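PDB 5V9X: ATP-dependent DNA helicase from Mycobacterium smegmatis, which probably uses ATP hydrolysis to move 3'-to-5' along single-stranded DNA and unwind RNA:DNA duplexes. Local coordinates for residues G123-R126 with V127-H131; D480-F483 with D484-R488; L801-Q804 with R805-A809. One frame throughout, in Å; residues are numbered along the deposited sequence.

Contact 1 of 3, residues G123-R126 with V127-H131; sequences GITR and VAERH
Thr125 and Glu129 run side by side on the last turns of helix 118-130, the methyl CG2 of Thr125 lying 3.8 Å from the carboxylate oxygen OE2 of Glu129. On another side of the helix, Val127 sends its CG2 branch over one face of the Arg126 guanidinium, toward the rim and 3.8 Å from Arg126 NH1. The arginine reaches this position because its chain bends at chi2 (-99°) and again at chi3 (-57°), folding back beside the valine, while Arg130 CD lies near the edge of the same guanidinium. Behind the side chains, the backbone is held by i to i+4 bonds, among them Ala128 N to Ile124 O at 2.7 Å and Glu129 N to Thr125 O at 3.0 Å. The hydroxyl OG1 of Thr125 is hydrogen-bonded to Leu121 O, one turn earlier, which leaves the methyl for Glu129. Further out, Arg126 NH2 bonds Thr43 OG1 and His131 NE2 bonds Glu39 OE1, both on helix 35-44, and Leu36 packs on Val127 and Ala128. His131 is the first residue to leave the helical backbone angles. The pairing of Thr125 with Glu129 is therefore a methyl contact, and Arg126 combines an apolar contact on its guanidinium face with a polar tie to a neighbouring helix.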
loop_
_atom_site.group_PDB
_atom_site.type_symbol
_atom_site.label_atom_id
_atom_site.label_comp_id
_atom_site.label_asym_id
_atom_site.label_seq_id
_atom_site.Cartn_x
_atom_site.Cartn_y
_atom_site.Cartn_z
ATOM N N GLY A 123 -24.691 22.021 12.234
ATOM C CA GLY A 123 -24.470 22.885 13.383
ATOM C C GLY A 123 -24.395 24.355 13.018
ATOM O O GLY A 123 -24.928 25.207 13.737
ATOM N N ILE A 124 -23.721 24.674 11.908
ATOM C CA ILE A 124 -23.691 26.053 11.425
ATOM C C ILE A 124 -25.108 26.558 11.206
ATOM O O ILE A 124 -25.449 27.688 11.577
ATOM C CB ILE A 124 -22.856 26.157 10.135
ATOM C CG1 ILE A 124 -21.443 25.603 10.341
ATOM C CG2 ILE A 124 -22.798 27.601 9.653
ATOM C CD1 ILE A 124 -20.634 26.360 11.347
ATOM N N THR A 125 -25.961 25.714 10.620
ATOM C CA THR A 125 -27.348 26.087 10.370
ATOM C C THR A 125 -28.092 26.348 11.674
ATOM O O THR A 125 -28.816 27.343 11.801
ATOM C CB THR A 125 -28.040 24.981 9.573
ATOM O OG1 THR A 125 -27.356 24.789 8.328
ATOM C CG2 THR A 125 -29.500 25.333 9.309
ATOM N N ARG A 126 -27.934 25.451 12.650
ATOM C CA ARG A 126 -28.594 25.629 13.939
ATOM C C ARG A 126 -28.156 26.927 14.605
ATOM O O ARG A 126 -28.984 27.661 15.160
ATOM C CB ARG A 126 -28.300 24.426 14.838
ATOM C CG ARG A 126 -29.158 24.333 16.090
ATOM C CD ARG A 126 -28.427 24.868 17.308
ATOM N NE ARG A 126 -27.168 24.168 17.532
ATOM C CZ ARG A 126 -26.229 24.573 18.382
ATOM N NH1 ARG A 126 -26.407 25.680 19.089
ATOM N NH2 ARG A 126 -25.112 23.873 18.520
ATOM N N VAL A 127 -26.859 27.236 14.544
ATOM C CA VAL A 127 -26.352 28.455 15.167
ATOM C C VAL A 127 -26.784 29.686 14.377
ATOM O O VAL A 127 -27.187 30.701 14.959
ATOM C CB VAL A 127 -24.821 28.374 15.310
ATOM C CG1 VAL A 127 -24.258 29.696 15.797
ATOM C CG2 VAL A 127 -24.442 27.247 16.261
ATOM N N ALA A 128 -26.709 29.617 13.044
ATOM C CA ALA A 128 -27.129 30.738 12.208
ATOM C C ALA A 128 -28.571 31.131 12.494
ATOM O O ALA A 128 -28.888 32.314 12.662
ATOM C CB ALA A 128 -26.962 30.381 10.731
ATOM N N GLU A 129 -29.462 30.141 12.564
ATOM C CA GLU A 129 -30.872 30.423 12.804
ATOM C C GLU A 129 -31.146 30.778 14.260
ATOM O O GLU A 129 -32.085 31.531 14.541
ATOM C CB GLU A 129 -31.722 29.230 12.366
ATOM C CG GLU A 129 -31.583 28.920 10.882
ATOM C CD GLU A 129 -32.436 27.751 10.436
ATOM O OE1 GLU A 129 -32.990 27.045 11.306
ATOM O OE2 GLU A 129 -32.554 27.539 9.210
ATOM N N ARG A 130 -30.343 30.255 15.192
ATOM C CA ARG A 130 -30.462 30.668 16.587
ATOM C C ARG A 130 -30.286 32.175 16.740
ATOM O O ARG A 130 -30.923 32.790 17.603
ATOM C CB ARG A 130 -29.439 29.917 17.443
ATOM C CG ARG A 130 -29.254 30.467 18.856
ATOM C CD ARG A 130 -28.176 29.703 19.614
ATOM N NE ARG A 130 -27.483 30.541 20.589
ATOM C CZ ARG A 130 -27.856 30.682 21.857
ATOM N NH1 ARG A 130 -28.922 30.042 22.314
ATOM N NH2 ARG A 130 -27.162 31.465 22.671
ATOM N N HIS A 131 -29.446 32.785 15.904
ATOM C CA HIS A 131 -29.179 34.215 15.965
ATOM C C HIS A 131 -29.937 35.003 14.900
ATOM O O HIS A 131 -29.605 36.166 14.645
ATOM C CB HIS A 131 -27.675 34.472 15.850
ATOM C CG HIS A 131 -26.908 34.110 17.085
ATOM N ND1 HIS A 131 -26.897 34.904 18.212
ATOM C CD2 HIS A 131 -26.132 33.039 17.372
ATOM C CE1 HIS A 131 -26.146 34.338 19.139
ATOM N NE2 HIS A 131 -25.670 33.205 18.655
#

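Contact 2 of 3, residues D480-F483 with D484-R488; sequences DAWF and DAVRR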
loop_
_atom_site.group_PDB
_atom_site.type_symbol
_atom_site.label_atom_id
_atom_site.label_comp_id
_atom_site.label_asym_id
_atom_site.label_seq_id
_atom_site.Cartn_x
_atom_site.Cartn_y
_atom_site.Cartn_z
ATOM N N ASP A 480 5.504 22.270 -24.710
ATOM C CA ASP A 480 6.253 23.012 -23.703
ATOM C C ASP A 480 5.435 23.186 -22.429
ATOM O O ASP A 480 5.941 22.969 -21.321
ATOM C CB ASP A 480 6.675 24.374 -24.257
ATOM C CG ASP A 480 7.774 24.265 -25.296
ATOM O OD1 ASP A 480 8.597 23.331 -25.194
ATOM O OD2 ASP A 480 7.818 25.115 -26.211
ATOM N N ALA A 481 4.165 23.579 -22.569
ATOM C CA ALA A 481 3.321 23.796 -21.398
ATOM C C ALA A 481 3.089 22.498 -20.636
ATOM O O ALA A 481 3.085 22.487 -19.399
ATOM C CB ALA A 481 1.990 24.419 -21.818
ATOM N N TRP A 482 2.890 21.392 -21.358
ATOM C CA TRP A 482 2.725 20.104 -20.695
ATOM C C TRP A 482 3.997 19.702 -19.958
ATOM O O TRP A 482 3.934 19.133 -18.864
ATOM C CB TRP A 482 2.315 19.040 -21.716
ATOM C CG TRP A 482 2.120 17.651 -21.156
ATOM C CD1 TRP A 482 2.603 16.487 -21.683
ATOM C CD2 TRP A 482 1.392 17.283 -19.974
ATOM N NE1 TRP A 482 2.223 15.420 -20.906
ATOM C CE2 TRP A 482 1.481 15.881 -19.849
ATOM C CE3 TRP A 482 0.677 18.000 -19.008
ATOM C CZ2 TRP A 482 0.882 15.184 -18.800
ATOM C CZ3 TRP A 482 0.085 17.306 -17.968
ATOM C CH2 TRP A 482 0.192 15.913 -17.873
ATOM N N PHE A 483 5.161 20.013 -20.533
ATOM C CA PHE A 483 6.418 19.762 -19.835
ATOM C C PHE A 483 6.561 20.664 -18.613
ATOM O O PHE A 483 7.046 20.224 -17.564
ATOM C CB PHE A 483 7.594 19.957 -20.791
ATOM C CG PHE A 483 8.934 19.632 -20.187
ATOM C CD1 PHE A 483 9.253 18.330 -19.833
ATOM C CD2 PHE A 483 9.882 20.625 -19.992
ATOM C CE1 PHE A 483 10.488 18.028 -19.283
ATOM C CE2 PHE A 483 11.117 20.328 -19.445
ATOM C CZ PHE A 483 11.420 19.029 -19.090
ATOM N N ASP A 484 6.137 21.926 -18.729
ATOM C CA ASP A 484 6.235 22.851 -17.602
ATOM C C ASP A 484 5.363 22.401 -16.438
ATOM O O ASP A 484 5.749 22.546 -15.273
ATOM C CB ASP A 484 5.844 24.262 -18.041
ATOM C CG ASP A 484 6.830 24.863 -19.022
ATOM O OD1 ASP A 484 8.040 24.565 -18.914
ATOM O OD2 ASP A 484 6.395 25.639 -19.900
ATOM N N ALA A 485 4.178 21.862 -16.732
ATOM C CA ALA A 485 3.296 21.392 -15.669
ATOM C C ALA A 485 3.809 20.093 -15.062
ATOM O O ALA A 485 3.738 19.898 -13.844
ATOM C CB ALA A 485 1.878 21.209 -16.207
ATOM N N VAL A 486 4.334 19.196 -15.901
ATOM C CA VAL A 486 4.838 17.913 -15.421
ATOM C C VAL A 486 5.961 18.119 -14.411
ATOM O O VAL A 486 6.001 17.461 -13.363
ATOM C CB VAL A 486 5.286 17.049 -16.615
ATOM C CG1 VAL A 486 6.234 15.962 -16.170
ATOM C CG2 VAL A 486 4.079 16.438 -17.298
ATOM N N ARG A 487 6.881 19.044 -14.699
ATOM C CA ARG A 487 7.994 19.289 -13.790
ATOM C C ARG A 487 7.561 19.960 -12.493
ATOM O O ARG A 487 8.327 19.949 -11.524
ATOM C CB ARG A 487 9.062 20.144 -14.470
ATOM C CG ARG A 487 9.899 19.404 -15.496
ATOM C CD ARG A 487 11.241 20.089 -15.679
ATOM N NE ARG A 487 12.342 19.295 -15.138
ATOM C CZ ARG A 487 13.545 19.785 -14.858
ATOM N NH1 ARG A 487 13.802 21.071 -15.056
ATOM N NH2 ARG A 487 14.490 18.992 -14.373
ATOM N N ARG A 488 6.364 20.552 -12.451
ATOM C CA ARG A 488 5.899 21.154 -11.205
ATOM C C ARG A 488 5.492 20.091 -10.190
ATOM O O ARG A 488 5.535 20.342 -8.980
ATOM C CB ARG A 488 4.743 22.117 -11.478
ATOM C CG ARG A 488 5.197 23.497 -11.929
ATOM C CD ARG A 488 4.056 24.503 -11.949
ATOM N NE ARG A 488 3.177 24.327 -13.102
ATOM C CZ ARG A 488 3.323 24.970 -14.256
ATOM N NH1 ARG A 488 4.316 25.834 -14.415
ATOM N NH2 ARG A 488 2.477 24.748 -15.252
#
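The side chains of Trp482 and Phe483 both leave the helix with CG anti to the backbone N (chi1 -176° for Phe483), which lays each ring alongside the residue one turn later. Val486 answers the tryptophan with its CG2 branch, placed beside its own backbone N. This methyl sits over the centre of the indole six-membered ring, 3.7 Å from the centroid and 11° off the ring normal, a CH-pi contact made almost squarely on the face. It is also 3.7 Å from Trp482 CE2. Ala485 CB adds a looser apolar contact with the same indole.

Phe483 and Arg487 point the same way. Arg487 CG lies above the phenyl face, offset toward the rim and 4.2 Å from the centroid, in a second CH-pi contact; CD continues outward and comes within 3.6 Å of Phe483 CZ. Beyond a bend at chi3 the guanidinium plane is within 4° of the ring plane, yet the contact is made by CG and CD, with no stack of the guanidinium on the ring.

Beneath these pairs the main chain keeps helical bonding, with Val486 N to Trp482 O at 3.0 Å and Arg487 N to Phe483 O at 3.1 Å.

Both aromatic rings meet that of Phe500 on helix 497-508. Trp482 NE1 is in addition hydrogen-bonded to Thr468 OG1 of helix 461-471, where Leu464 touches both Trp482 and Val486, while Phe483 makes a cation-pi contact with Arg497. Helix 479-488, in the winged-helix region, is in this way packed against both those helices, and Val486 also reaches Leu207 on helix 200-213 of the DEAD/DEAH-box region.

Contact 3 of 3, residues L801-Q804 with R805-A809; sequences LWHQ and RQRAA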
loop_
_atom_site.group_PDB
_atom_site.type_symbol
_atom_site.label_atom_id
_atom_site.label_comp_id
_atom_site.label_asym_id
_atom_site.label_seq_id
_atom_site.Cartn_x
_atom_site.Cartn_y
_atom_site.Cartn_z
ATOM N N LEU A 801 -6.141 -10.481 -19.101
ATOM C CA LEU A 801 -4.752 -10.636 -18.684
ATOM C C LEU A 801 -3.976 -11.527 -19.647
ATOM O O LEU A 801 -2.798 -11.270 -19.924
ATOM C CB LEU A 801 -4.693 -11.189 -17.261
ATOM C CG LEU A 801 -3.419 -10.880 -16.477
ATOM C CD1 LEU A 801 -3.092 -9.397 -16.545
ATOM C CD2 LEU A 801 -3.599 -11.307 -15.042
ATOM N N TRP A 802 -4.619 -12.574 -20.177
ATOM C CA TRP A 802 -3.948 -13.423 -21.156
ATOM C C TRP A 802 -3.559 -12.636 -22.400
ATOM O O TRP A 802 -2.556 -12.953 -23.050
ATOM C CB TRP A 802 -4.841 -14.606 -21.539
ATOM C CG TRP A 802 -6.053 -14.232 -22.350
ATOM C CD1 TRP A 802 -7.312 -13.998 -21.879
ATOM C CD2 TRP A 802 -6.121 -14.058 -23.775
ATOM N NE1 TRP A 802 -8.158 -13.687 -22.917
ATOM C CE2 TRP A 802 -7.452 -13.715 -24.091
ATOM C CE3 TRP A 802 -5.187 -14.156 -24.811
ATOM C CZ2 TRP A 802 -7.871 -13.471 -25.398
ATOM C CZ3 TRP A 802 -5.605 -13.911 -26.109
ATOM C CH2 TRP A 802 -6.935 -13.573 -26.390
ATOM N N HIS A 803 -4.336 -11.607 -22.742
ATOM C CA HIS A 803 -4.078 -10.833 -23.949
ATOM C C HIS A 803 -3.028 -9.756 -23.711
ATOM O O HIS A 803 -2.209 -9.480 -24.596
ATOM C CB HIS A 803 -5.379 -10.215 -24.455
ATOM C CG HIS A 803 -5.249 -9.531 -25.778
ATOM N ND1 HIS A 803 -5.462 -8.179 -25.940
ATOM C CD2 HIS A 803 -4.928 -10.011 -27.002
ATOM C CE1 HIS A 803 -5.279 -7.856 -27.208
ATOM N NE2 HIS A 803 -4.953 -8.949 -27.873
ATOM N N GLN A 804 -3.045 -9.128 -22.532
ATOM C CA GLN A 804 -1.951 -8.236 -22.161
ATOM C C GLN A 804 -0.617 -8.964 -22.234
ATOM O O GLN A 804 0.340 -8.471 -22.838
ATOM C CB GLN A 804 -2.176 -7.671 -20.756
ATOM C CG GLN A 804 -3.182 -6.536 -20.676
ATOM C CD GLN A 804 -3.195 -5.862 -19.314
ATOM O OE1 GLN A 804 -2.355 -6.146 -18.460
ATOM N NE2 GLN A 804 -4.150 -4.964 -19.106
ATOM N N ARG A 805 -0.548 -10.158 -21.640
ATOM C CA ARG A 805 0.694 -10.926 -21.635
ATOM C C ARG A 805 1.162 -11.238 -23.050
ATOM O O ARG A 805 2.337 -11.046 -23.382
ATOM C CB ARG A 805 0.500 -12.218 -20.845
ATOM C CG ARG A 805 0.277 -12.005 -19.368
ATOM C CD ARG A 805 -0.451 -13.178 -18.761
ATOM N NE ARG A 805 -0.491 -13.087 -17.308
ATOM C CZ ARG A 805 -1.301 -13.806 -16.542
ATOM N NH1 ARG A 805 -2.144 -14.668 -17.097
ATOM N NH2 ARG A 805 -1.268 -13.665 -15.225
ATOM N N GLN A 806 0.253 -11.721 -23.897
ATOM C CA GLN A 806 0.627 -12.098 -25.257
ATOM C C GLN A 806 1.162 -10.901 -26.035
ATOM O O GLN A 806 2.226 -10.978 -26.659
ATOM C CB GLN A 806 -0.573 -12.718 -25.972
ATOM C CG GLN A 806 -0.345 -12.997 -27.447
ATOM C CD GLN A 806 -1.535 -13.678 -28.092
ATOM O OE1 GLN A 806 -2.145 -13.142 -29.017
ATOM N NE2 GLN A 806 -1.871 -14.868 -27.606
ATOM N N ARG A 807 0.439 -9.778 -26.001
ATOM C CA ARG A 807 0.883 -8.601 -26.741
ATOM C C ARG A 807 2.116 -7.972 -26.104
ATOM O O ARG A 807 3.006 -7.493 -26.815
ATOM C CB ARG A 807 -0.251 -7.581 -26.838
ATOM C CG ARG A 807 -1.420 -8.024 -27.703
ATOM C CD ARG A 807 -0.999 -8.256 -29.146
ATOM N NE ARG A 807 -2.154 -8.470 -30.015
ATOM C CZ ARG A 807 -2.746 -9.647 -30.191
ATOM N NH1 ARG A 807 -2.291 -10.720 -29.560
ATOM N NH2 ARG A 807 -3.794 -9.752 -30.997
ATOM N N ALA A 808 2.191 -7.960 -24.770
ATOM C CA ALA A 808 3.355 -7.382 -24.105
ATOM C C ALA A 808 4.600 -8.228 -24.338
ATOM O O ALA A 808 5.682 -7.694 -24.615
ATOM C CB ALA A 808 3.092 -7.217 -22.608
ATOM N N ALA A 809 4.471 -9.552 -24.224
ATOM C CA ALA A 809 5.605 -10.431 -24.489
ATOM C C ALA A 809 6.046 -10.326 -25.942
ATOM O O ALA A 809 7.242 -10.222 -26.236
ATOM C CB ALA A 809 5.256 -11.875 -24.133
#
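The opening turns of helix 801-815, in the DEAD/H-associated region, carry three i to i+4 side-chain pairs. In the first, Leu801 lays its isobutyl group over one face of the Arg805 guanidinium, with CG centred above the plane at 3.6 Å from Arg805 CZ and CD2 at 3.3 Å from Arg805 NH2. In the second, His803 and Arg807 meet with ring and guanidinium planes 66° apart: His803 NE2 stands over the centre of the guanidinium, 3.3 Å from Arg807 CZ, while Arg807 CG makes a CH-pi contact over the imidazole face, 4.0 Å from its centroid. A bend at chi2 (-62°) turns the arginine back to do this. Third, the side-chain amide of Gln806 approaches the edge of the Trp802 indole, NE2 lying 4.1 Å from CZ3. Backbone bonds tie the same residues, such as Arg807 N to His803 O at 3.0 Å. Outside the pairs, Arg805 NH2 forms a salt bridge with Glu574, and Arg781 of helix 774-786 touches Leu801 and Arg805. Arg805 thus joins an apolar face contact to an ionic partner that probably balances its charge, whereas His803 NE2 lies over the guanidinium face of Arg807, where the angle to NH2 is too poor for a hydrogen bond.

How the contacts relate
From the N terminus, contact 1 comes first, near the end of helix 118-130 in the DEAD/DEAH-box region; contact 2 follows on helix 479-488 in the winged-helix region, and contact 3 on helix 801-815 in the DEAD/H-associated region. Each is local to one helix and closes no long loop; they stand in series, none nesting within or crossing another. They do not touch: the nearest atoms of contacts 2 and 3 are about 21 Å apart, those of contacts 1 and 3 about 46 Å. Through outside partners, contact 1 joins helix 35-44, contact 2 links the winged-helix region to helix 200-213, and contact 3 reaches helices 774-786 and 574-578.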